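Local coordinates for biliverdin reductase (Synechocystis sp., PDB 5B3T), which probably reduces biliverdin to bilirubin with NAD(P)H in the heme-degradation pathway, as a member of the Gfo/Idh/MocA family, at residues V153-A167 with G231-F244. Sequence-based numbering, arbitrary orientation.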
ATOM      1  N   VAL A 153      20.936   5.128  12.011  1.00 19.88           N
ATOM      2  CA  VAL A 153      20.817   4.893  10.576  1.00 18.99           C
ATOM      3  C   VAL A 153      21.115   6.195   9.844  1.00 19.39           C
ATOM      4  O   VAL A 153      20.461   7.216  10.083  1.00 20.95           O
ATOM      5  CB  VAL A 153      19.422   4.363  10.219  1.00 19.24           C
ATOM      6  CG1 VAL A 153      19.354   3.990   8.745  1.00 18.26           C
ATOM      7  CG2 VAL A 153      19.069   3.172  11.099  1.00 19.16           C
ATOM      8  N   PHE A 154      22.108   6.165   8.952  1.00 18.80           N
ATOM      9  CA  PHE A 154      22.546   7.361   8.246  1.00 17.66           C
ATOM     10  C   PHE A 154      22.391   7.288   6.734  1.00 17.71           C
ATOM     11  O   PHE A 154      22.430   8.338   6.083  1.00 18.19           O
ATOM     12  CB  PHE A 154      24.017   7.672   8.572  1.00 18.44           C
ATOM     13  CG  PHE A 154      24.959   6.534   8.290  1.00 17.64           C
ATOM     14  CD1 PHE A 154      25.493   6.356   7.022  1.00 17.69           C
ATOM     15  CD2 PHE A 154      25.320   5.648   9.294  1.00 18.44           C
ATOM     16  CE1 PHE A 154      26.360   5.310   6.759  1.00 18.59           C
ATOM     17  CE2 PHE A 154      26.190   4.600   9.037  1.00 18.57           C
ATOM     18  CZ  PHE A 154      26.709   4.431   7.769  1.00 18.37           C
ATOM     19  N   TYR A 155      22.220   6.101   6.159  1.00 17.59           N
ATOM     20  CA  TYR A 155      22.128   5.963   4.713  1.00 17.58           C
ATOM     21  C   TYR A 155      21.256   4.761   4.392  1.00 17.26           C
ATOM     22  O   TYR A 155      21.508   3.661   4.891  1.00 18.16           O
ATOM     23  CB  TYR A 155      23.520   5.804   4.089  1.00 18.54           C
ATOM     24  CG  TYR A 155      23.558   5.855   2.576  1.00 18.89           C
ATOM     25  CD1 TYR A 155      22.794   6.774   1.868  1.00 19.14           C
ATOM     26  CD2 TYR A 155      24.386   5.001   1.857  1.00 20.06           C
ATOM     27  CE1 TYR A 155      22.837   6.826   0.482  1.00 19.56           C
ATOM     28  CE2 TYR A 155      24.439   5.046   0.475  1.00 20.08           C
ATOM     29  CZ  TYR A 155      23.663   5.960  -0.208  1.00 21.68           C
ATOM     30  OH  TYR A 155      23.715   6.008  -1.584  1.00 23.12           O
ATOM     31  N   ALA A 156      20.230   4.977   3.574  1.00 15.01           N
ATOM     32  CA  ALA A 156      19.322   3.914   3.175  1.00 16.21           C
ATOM     33  C   ALA A 156      19.014   4.052   1.693  1.00 17.39           C
ATOM     34  O   ALA A 156      18.962   5.161   1.155  1.00 16.19           O
ATOM     35  CB  ALA A 156      18.019   3.936   3.981  1.00 15.07           C
ATOM     36  N   ARG A 157      18.807   2.913   1.038  1.00 15.15           N
ATOM     37  CA  ARG A 157      18.470   2.899  -0.378  1.00 16.99           C
ATOM     38  C   ARG A 157      17.397   1.852  -0.625  1.00 16.27           C
ATOM     39  O   ARG A 157      17.575   0.678  -0.281  1.00 16.05           O
ATOM     40  CB  ARG A 157      19.699   2.616  -1.250  1.00 16.80           C
ATOM     41  CG  ARG A 157      19.408   2.685  -2.740  1.00 17.90           C
ATOM     42  CD  ARG A 157      20.684   2.708  -3.561  1.00 20.47           C
ATOM     43  NE  ARG A 157      20.468   3.352  -4.853  1.00 23.15           N
ATOM     44  CZ  ARG A 157      20.098   2.702  -5.949  1.00 20.50           C
ATOM     45  NH1 ARG A 157      19.915   1.391  -5.903  1.00 27.23           N
ATOM     46  NH2 ARG A 157      19.916   3.357  -7.087  1.00 21.10           N
ATOM     47  N   TYR A 158      16.289   2.287  -1.216  1.00 13.99           N
ATOM     48  CA  TYR A 158      15.152   1.430  -1.538  1.00 15.28           C
ATOM     49  C   TYR A 158      14.879   1.588  -3.027  1.00 16.59           C
ATOM     50  O   TYR A 158      14.403   2.640  -3.467  1.00 15.42           O
ATOM     51  CB  TYR A 158      13.935   1.810  -0.688  1.00 15.60           C
ATOM     52  CG  TYR A 158      12.634   1.122  -1.044  1.00 16.61           C
ATOM     53  CD1 TYR A 158      12.608  -0.195  -1.484  1.00 19.28           C
ATOM     54  CD2 TYR A 158      11.424   1.791  -0.910  1.00 19.30           C
ATOM     55  CE1 TYR A 158      11.412  -0.818  -1.803  1.00 17.70           C
ATOM     56  CE2 TYR A 158      10.226   1.177  -1.222  1.00 17.19           C
ATOM     57  CZ  TYR A 158      10.225  -0.125  -1.667  1.00 17.63           C
ATOM     58  OH  TYR A 158       9.030  -0.733  -1.978  1.00 19.37           O
ATOM     59  N   SER A 159      15.196   0.555  -3.804  1.00 15.61           N
ATOM     60  CA  SER A 159      15.116   0.626  -5.257  1.00 17.22           C
ATOM     61  C   SER A 159      14.297  -0.539  -5.787  1.00 18.92           C
ATOM     62  O   SER A 159      14.573  -1.699  -5.462  1.00 17.45           O
ATOM     63  CB  SER A 159      16.512   0.618  -5.889  1.00 19.22           C
ATOM     64  OG  SER A 159      16.424   0.655  -7.302  1.00 19.25           O
ATOM     65  N   THR A 160      13.297  -0.224  -6.607  1.00 14.97           N
ATOM     66  CA  THR A 160      12.468  -1.215  -7.282  1.00 16.10           C
ATOM     67  C   THR A 160      12.526  -0.922  -8.775  1.00 17.06           C
ATOM     68  O   THR A 160      11.989   0.092  -9.234  1.00 16.08           O
ATOM     69  CB  THR A 160      11.026  -1.172  -6.775  1.00 15.05           C
ATOM     70  OG1 THR A 160      11.021  -1.207  -5.343  1.00 18.44           O
ATOM     71  CG2 THR A 160      10.245  -2.364  -7.299  1.00 17.77           C
ATOM     72  N   ILE A 161      13.184  -1.795  -9.532  1.00 17.17           N
ATOM     73  CA  ILE A 161      13.266  -1.675 -10.983  1.00 17.29           C
ATOM     74  C   ILE A 161      12.719  -2.958 -11.589  1.00 19.23           C
ATOM     75  O   ILE A 161      13.197  -4.054 -11.271  1.00 17.97           O
ATOM     76  CB  ILE A 161      14.699  -1.403 -11.462  1.00 18.04           C
ATOM     77  CG1 ILE A 161      15.130   0.009 -11.055  1.00 19.04           C
ATOM     78  CG2 ILE A 161      14.792  -1.573 -12.971  1.00 17.66           C
ATOM     79  CD1 ILE A 161      16.540   0.366 -11.465  1.00 25.18           C
ATOM     80  N   MET A 162      11.719  -2.822 -12.459  1.00 18.51           N
ATOM     81  CA  MET A 162      11.003  -3.961 -13.030  1.00 20.90           C
ATOM     82  C   MET A 162      10.924  -3.792 -14.545  1.00 21.00           C
ATOM     83  O   MET A 162      10.076  -3.053 -15.050  1.00 21.20           O
ATOM     84  CB  MET A 162       9.613  -4.086 -12.410  1.00 21.87           C
ATOM     85  CG  MET A 162       8.697  -5.075 -13.109  1.00 23.83           C
ATOM     86  SD  MET A 162       9.428  -6.717 -13.220  1.00 37.67           S
ATOM     87  CE  MET A 162       9.721  -7.075 -11.489  1.00 29.37           C
ATOM     88  N   GLY A 163      11.799  -4.483 -15.268  1.00 22.50           N
ATOM     89  CA  GLY A 163      11.735  -4.451 -16.718  1.00 21.53           C
ATOM     90  C   GLY A 163      10.488  -5.153 -17.225  1.00 21.89           C
ATOM     91  O   GLY A 163      10.095  -6.210 -16.726  1.00 22.62           O
ATOM     92  N   GLN A 164       9.851  -4.548 -18.226  1.00 20.44           N
ATOM     93  CA  GLN A 164       8.628  -5.104 -18.800  1.00 22.38           C
ATOM     94  C   GLN A 164       8.544  -4.686 -20.259  1.00 22.20           C
ATOM     95  O   GLN A 164       8.451  -3.492 -20.559  1.00 21.11           O
ATOM     96  CB  GLN A 164       7.391  -4.635 -18.030  1.00 20.70           C
ATOM     97  CG  GLN A 164       6.068  -5.074 -18.643  1.00 21.86           C
ATOM     98  CD  GLN A 164       5.953  -6.580 -18.770  1.00 24.45           C
ATOM     99  OE1 GLN A 164       6.207  -7.317 -17.818  1.00 26.14           O
ATOM    100  NE2 GLN A 164       5.563  -7.047 -19.952  1.00 25.00           N
ATOM    101  N   ASN A 165       8.568  -5.668 -21.154  1.00 21.56           N
ATOM    102  CA  ASN A 165       8.546  -5.416 -22.590  1.00 23.24           C
ATOM    103  C   ASN A 165       7.754  -6.527 -23.280  1.00 22.44           C
ATOM    104  O   ASN A 165       8.129  -7.695 -23.201  1.00 23.38           O
ATOM    105  CB  ASN A 165       9.976  -5.335 -23.137  1.00 22.20           C
ATOM    106  CG  ASN A 165      10.038  -4.798 -24.556  1.00 23.28           C
ATOM    107  OD1 ASN A 165       9.061  -4.269 -25.077  1.00 23.11           O
ATOM    108  ND2 ASN A 165      11.203  -4.925 -25.184  1.00 23.55           N
ATOM    109  N   PRO A 166       6.647  -6.170 -23.951  1.00 22.29           N
ATOM    110  CA  PRO A 166       6.152  -4.801 -24.123  1.00 22.11           C
ATOM    111  C   PRO A 166       5.374  -4.277 -22.919  1.00 21.43           C
ATOM    112  O   PRO A 166       4.806  -5.055 -22.153  1.00 21.50           O
ATOM    113  CB  PRO A 166       5.237  -4.925 -25.340  1.00 21.46           C
ATOM    114  CG  PRO A 166       4.675  -6.297 -25.213  1.00 22.29           C
ATOM    115  CD  PRO A 166       5.790  -7.148 -24.648  1.00 23.48           C
ATOM    116  N   ALA A 167       5.363  -2.963 -22.757  1.00 22.16           N
ATOM    117  CA  ALA A 167       4.553  -2.359 -21.714  1.00 22.05           C
ATOM    118  C   ALA A 167       3.076  -2.568 -22.036  1.00 22.40           C
ATOM    119  O   ALA A 167       2.653  -2.310 -23.170  1.00 21.27           O
ATOM    120  CB  ALA A 167       4.863  -0.872 -21.582  1.00 21.37           C
ATOM    121  N   GLY A 231      18.941  12.886  10.603  1.00 20.90           N
ATOM    122  CA  GLY A 231      20.163  12.819   9.828  1.00 20.68           C
ATOM    123  C   GLY A 231      20.139  11.859   8.657  1.00 19.68           C
ATOM    124  O   GLY A 231      21.038  11.924   7.806  1.00 18.16           O
ATOM    125  N   LEU A 232      19.148  10.973   8.581  1.00 19.15           N
ATOM    126  CA  LEU A 232      19.153   9.936   7.555  1.00 19.63           C
ATOM    127  C   LEU A 232      19.031  10.536   6.161  1.00 18.63           C
ATOM    128  O   LEU A 232      18.179  11.394   5.909  1.00 19.61           O
ATOM    129  CB  LEU A 232      18.012   8.948   7.794  1.00 18.51           C
ATOM    130  CG  LEU A 232      17.775   7.923   6.679  1.00 18.97           C
ATOM    131  CD1 LEU A 232      18.987   7.022   6.483  1.00 16.80           C
ATOM    132  CD2 LEU A 232      16.536   7.098   6.966  1.00 18.50           C
ATOM    133  N   LYS A 233      19.900  10.088   5.261  1.00 18.73           N
ATOM    134  CA  LYS A 233      19.778  10.355   3.834  1.00 18.96           C
ATOM    135  C   LYS A 233      19.286   9.083   3.157  1.00 19.39           C
ATOM    136  O   LYS A 233      19.938   8.036   3.248  1.00 18.36           O
ATOM    137  CB  LYS A 233      21.113  10.801   3.242  1.00 20.09           C
ATOM    138  CG  LYS A 233      21.170  10.710   1.726  1.00 22.32           C
ATOM    139  CD  LYS A 233      20.203  11.686   1.081  1.00 24.51           C
ATOM    140  CE  LYS A 233      20.802  12.281  -0.175  1.00 33.23           C
ATOM    141  NZ  LYS A 233      20.381  13.690  -0.396  1.00 30.84           N
ATOM    142  N   ALA A 234      18.140   9.168   2.489  1.00 17.52           N
ATOM    143  CA  ALA A 234      17.517   8.009   1.868  1.00 16.97           C
ATOM    144  C   ALA A 234      17.331   8.250   0.377  1.00 17.99           C
ATOM    145  O   ALA A 234      16.983   9.356  -0.048  1.00 18.67           O
ATOM    146  CB  ALA A 234      16.166   7.690   2.516  1.00 15.72           C
ATOM    147  N   GLU A 235      17.569   7.206  -0.407  1.00 15.67           N
ATOM    148  CA  GLU A 235      17.317   7.211  -1.839  1.00 16.50           C
ATOM    149  C   GLU A 235      16.160   6.262  -2.117  1.00 16.19           C
ATOM    150  O   GLU A 235      16.167   5.120  -1.645  1.00 14.15           O
ATOM    151  CB  GLU A 235      18.565   6.785  -2.616  1.00 17.92           C
ATOM    152  CG  GLU A 235      19.808   7.594  -2.277  1.00 18.40           C
ATOM    153  CD  GLU A 235      21.075   6.973  -2.831  1.00 19.77           C
ATOM    154  OE1 GLU A 235      21.027   5.796  -3.243  1.00 19.83           O
ATOM    155  OE2 GLU A 235      22.121   7.653  -2.840  1.00 19.42           O
ATOM    156  N   VAL A 236      15.163   6.739  -2.858  1.00 13.37           N
ATOM    157  CA  VAL A 236      13.967   5.961  -3.166  1.00 15.02           C
ATOM    158  C   VAL A 236      13.785   5.962  -4.677  1.00 14.90           C
ATOM    159  O   VAL A 236      13.554   7.018  -5.277  1.00 16.09           O
ATOM    160  CB  VAL A 236      12.717   6.519  -2.466  1.00 14.36           C
ATOM    161  CG1 VAL A 236      11.509   5.651  -2.763  1.00 13.47           C
ATOM    162  CG2 VAL A 236      12.947   6.617  -0.965  1.00 13.78           C
ATOM    163  N   ILE A 237      13.886   4.783  -5.288  1.00 14.70           N
ATOM    164  CA  ILE A 237      13.945   4.633  -6.738  1.00 15.41           C
ATOM    165  C   ILE A 237      12.803   3.731  -7.186  1.00 14.55           C
ATOM    166  O   ILE A 237      12.600   2.650  -6.619  1.00 14.20           O
ATOM    167  CB  ILE A 237      15.297   4.050  -7.189  1.00 16.36           C
ATOM    168  CG1 ILE A 237      16.455   4.734  -6.457  1.00 16.76           C
ATOM    169  CG2 ILE A 237      15.463   4.180  -8.696  1.00 16.49           C
ATOM    170  CD1 ILE A 237      16.588   6.213  -6.751  1.00 17.40           C
ATOM    171  N   TYR A 238      12.068   4.166  -8.208  1.00 12.83           N
ATOM    172  CA  TYR A 238      10.997   3.363  -8.790  1.00 14.26           C
ATOM    173  C   TYR A 238      11.100   3.437 -10.303  1.00 15.74           C
ATOM    174  O   TYR A 238      10.921   4.511 -10.888  1.00 14.45           O
ATOM    175  CB  TYR A 238       9.614   3.835  -8.327  1.00 14.85           C
ATOM    176  CG  TYR A 238       8.471   2.987  -8.851  1.00 15.33           C
ATOM    177  CD1 TYR A 238       7.867   3.270 -10.071  1.00 16.31           C
ATOM    178  CD2 TYR A 238       8.000   1.902  -8.124  1.00 15.66           C
ATOM    179  CE1 TYR A 238       6.825   2.494 -10.551  1.00 14.69           C
ATOM    180  CE2 TYR A 238       6.960   1.122  -8.595  1.00 16.51           C
ATOM    181  CZ  TYR A 238       6.377   1.423  -9.809  1.00 15.60           C
ATOM    182  OH  TYR A 238       5.340   0.649 -10.281  1.00 16.26           O
ATOM    183  N   GLY A 239      11.375   2.299 -10.932  1.00 15.19           N
ATOM    184  CA  GLY A 239      11.420   2.227 -12.378  1.00 16.73           C
ATOM    185  C   GLY A 239      10.761   0.974 -12.916  1.00 17.20           C
ATOM    186  O   GLY A 239      10.867  -0.096 -12.313  1.00 15.80           O
ATOM    187  N   LYS A 240      10.063   1.095 -14.042  1.00 15.45           N
ATOM    188  CA  LYS A 240       9.486  -0.065 -14.703  1.00 17.76           C
ATOM    189  C   LYS A 240       9.259   0.277 -16.166  1.00 16.44           C
ATOM    190  O   LYS A 240       9.143   1.447 -16.537  1.00 16.78           O
ATOM    191  CB  LYS A 240       8.175  -0.514 -14.043  1.00 16.97           C
ATOM    192  CG  LYS A 240       6.994   0.422 -14.254  1.00 18.15           C
ATOM    193  CD  LYS A 240       5.748  -0.127 -13.570  1.00 17.67           C
ATOM    194  CE  LYS A 240       4.609   0.875 -13.594  1.00 16.40           C
ATOM    195  NZ  LYS A 240       3.484   0.438 -12.722  1.00 16.80           N
ATOM    196  N   GLY A 241       9.207  -0.760 -16.995  1.00 17.37           N
ATOM    197  CA  GLY A 241       8.919  -0.550 -18.397  1.00 20.13           C
ATOM    198  C   GLY A 241       9.943  -1.105 -19.363  1.00 19.69           C
ATOM    199  O   GLY A 241      10.790  -1.925 -18.996  1.00 17.92           O
ATOM    200  N   GLU A 242       9.880  -0.633 -20.609  1.00 18.76           N
ATOM    201  CA  GLU A 242      10.582  -1.273 -21.713  1.00 21.29           C
ATOM    202  C   GLU A 242      12.073  -0.956 -21.755  1.00 20.55           C
ATOM    203  O   GLU A 242      12.821  -1.684 -22.416  1.00 22.76           O
ATOM    204  CB  GLU A 242       9.926  -0.871 -23.039  1.00 20.62           C
ATOM    205  CG  GLU A 242       8.547  -1.488 -23.248  1.00 20.76           C
ATOM    206  CD  GLU A 242       7.829  -0.947 -24.472  1.00 23.28           C
ATOM    207  OE1 GLU A 242       8.440  -0.168 -25.235  1.00 23.37           O
ATOM    208  OE2 GLU A 242       6.650  -1.308 -24.673  1.00 23.92           O
ATOM    209  N   VAL A 243      12.532   0.093 -21.064  1.00 18.09           N
ATOM    210  CA  VAL A 243      13.925   0.518 -21.179  1.00 21.38           C
ATOM    211  C   VAL A 243      14.842  -0.132 -20.151  1.00 19.72           C
ATOM    212  O   VAL A 243      16.063   0.064 -20.218  1.00 18.95           O
ATOM    213  CB  VAL A 243      14.058   2.051 -21.058  1.00 20.64           C
ATOM    214  CG1 VAL A 243      13.211   2.742 -22.113  1.00 20.97           C
ATOM    215  CG2 VAL A 243      13.670   2.513 -19.658  1.00 17.91           C
ATOM    216  N   PHE A 244      14.302  -0.898 -19.207  1.00 19.42           N
ATOM    217  CA  PHE A 244      15.084  -1.451 -18.108  1.00 19.43           C
ATOM    218  C   PHE A 244      15.484  -2.884 -18.433  1.00 18.88           C
ATOM    219  O   PHE A 244      14.621  -3.752 -18.600  1.00 20.63           O
ATOM    220  CB  PHE A 244      14.294  -1.393 -16.801  1.00 18.06           C
ATOM    221  CG  PHE A 244      14.022   0.003 -16.324  1.00 16.89           C
ATOM    222  CD1 PHE A 244      14.982   0.704 -15.614  1.00 17.38           C
ATOM    223  CD2 PHE A 244      12.812   0.620 -16.594  1.00 16.86           C
ATOM    224  CE1 PHE A 244      14.739   1.992 -15.174  1.00 17.82           C
ATOM    225  CE2 PHE A 244      12.562   1.910 -16.158  1.00 17.59           C
ATOM    226  CZ  PHE A 244      13.529   2.596 -15.446  1.00 16.65           C
TER
HETATM  227  O   HOH W   1      23.282  10.743   6.885  1.00 18.75           O
HETATM  228  O   HOH W   2      11.440   1.429  -4.638  1.00 18.59           O
HETATM  229  O   HOH W   3      13.461  -4.966 -22.676  1.00 24.80           O
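The parallel pair inside the C-terminal domain's mixed sheet, strands 153-163 and 233-241, illustrates how side chains add their own bonds to a backbone pairing. Main-chain bonds alternate from Lys-233 N to Phe-154 O through to Gln-164 N to Gly-241 O, and the strand axes lie 4° apart. On one face, the carboxylate of Glu-235 is shared. Tyr-155 OH donates to Glu-235 OE2 (2.6 Å) from above the carboxylate plane, which stands at 90° to the phenol ring. Arg-157 NE reaches Glu-235 OE1 (3.0 Å) with a bent, weak hydrogen bond inside a salt bridge. With CG anti to the carbonyl carbon (chi1 -54°) and the chain extended beyond it, Glu-235 brings its carboxylate to both partners. A phenylalanine in place of Tyr-155 would probably leave Glu-235 OE2 without its hydroxyl donor and the carboxylate freer to turn. Farther along this face, Ile-237 CG1 lies over the Arg-157 guanidinium, 3.8 Å from NH2, and Ile-161 CG2 packs 3.5 Å from Phe-244 CD1. On the other face, helix 183-189 covers Tyr-158 and Val-236. Past the strands, Glu-242 OE2 accepts a nearly straight bond from Ala-167 N (2.8 Å) through its anti lone pair, while its OE1 pairs with Arg-218. Such a parallel pair within an otherwise antiparallel sheet, backed by helices, is characteristic of the C-terminal α/β domain of Gfo/Idh/MocA oxidoreductases.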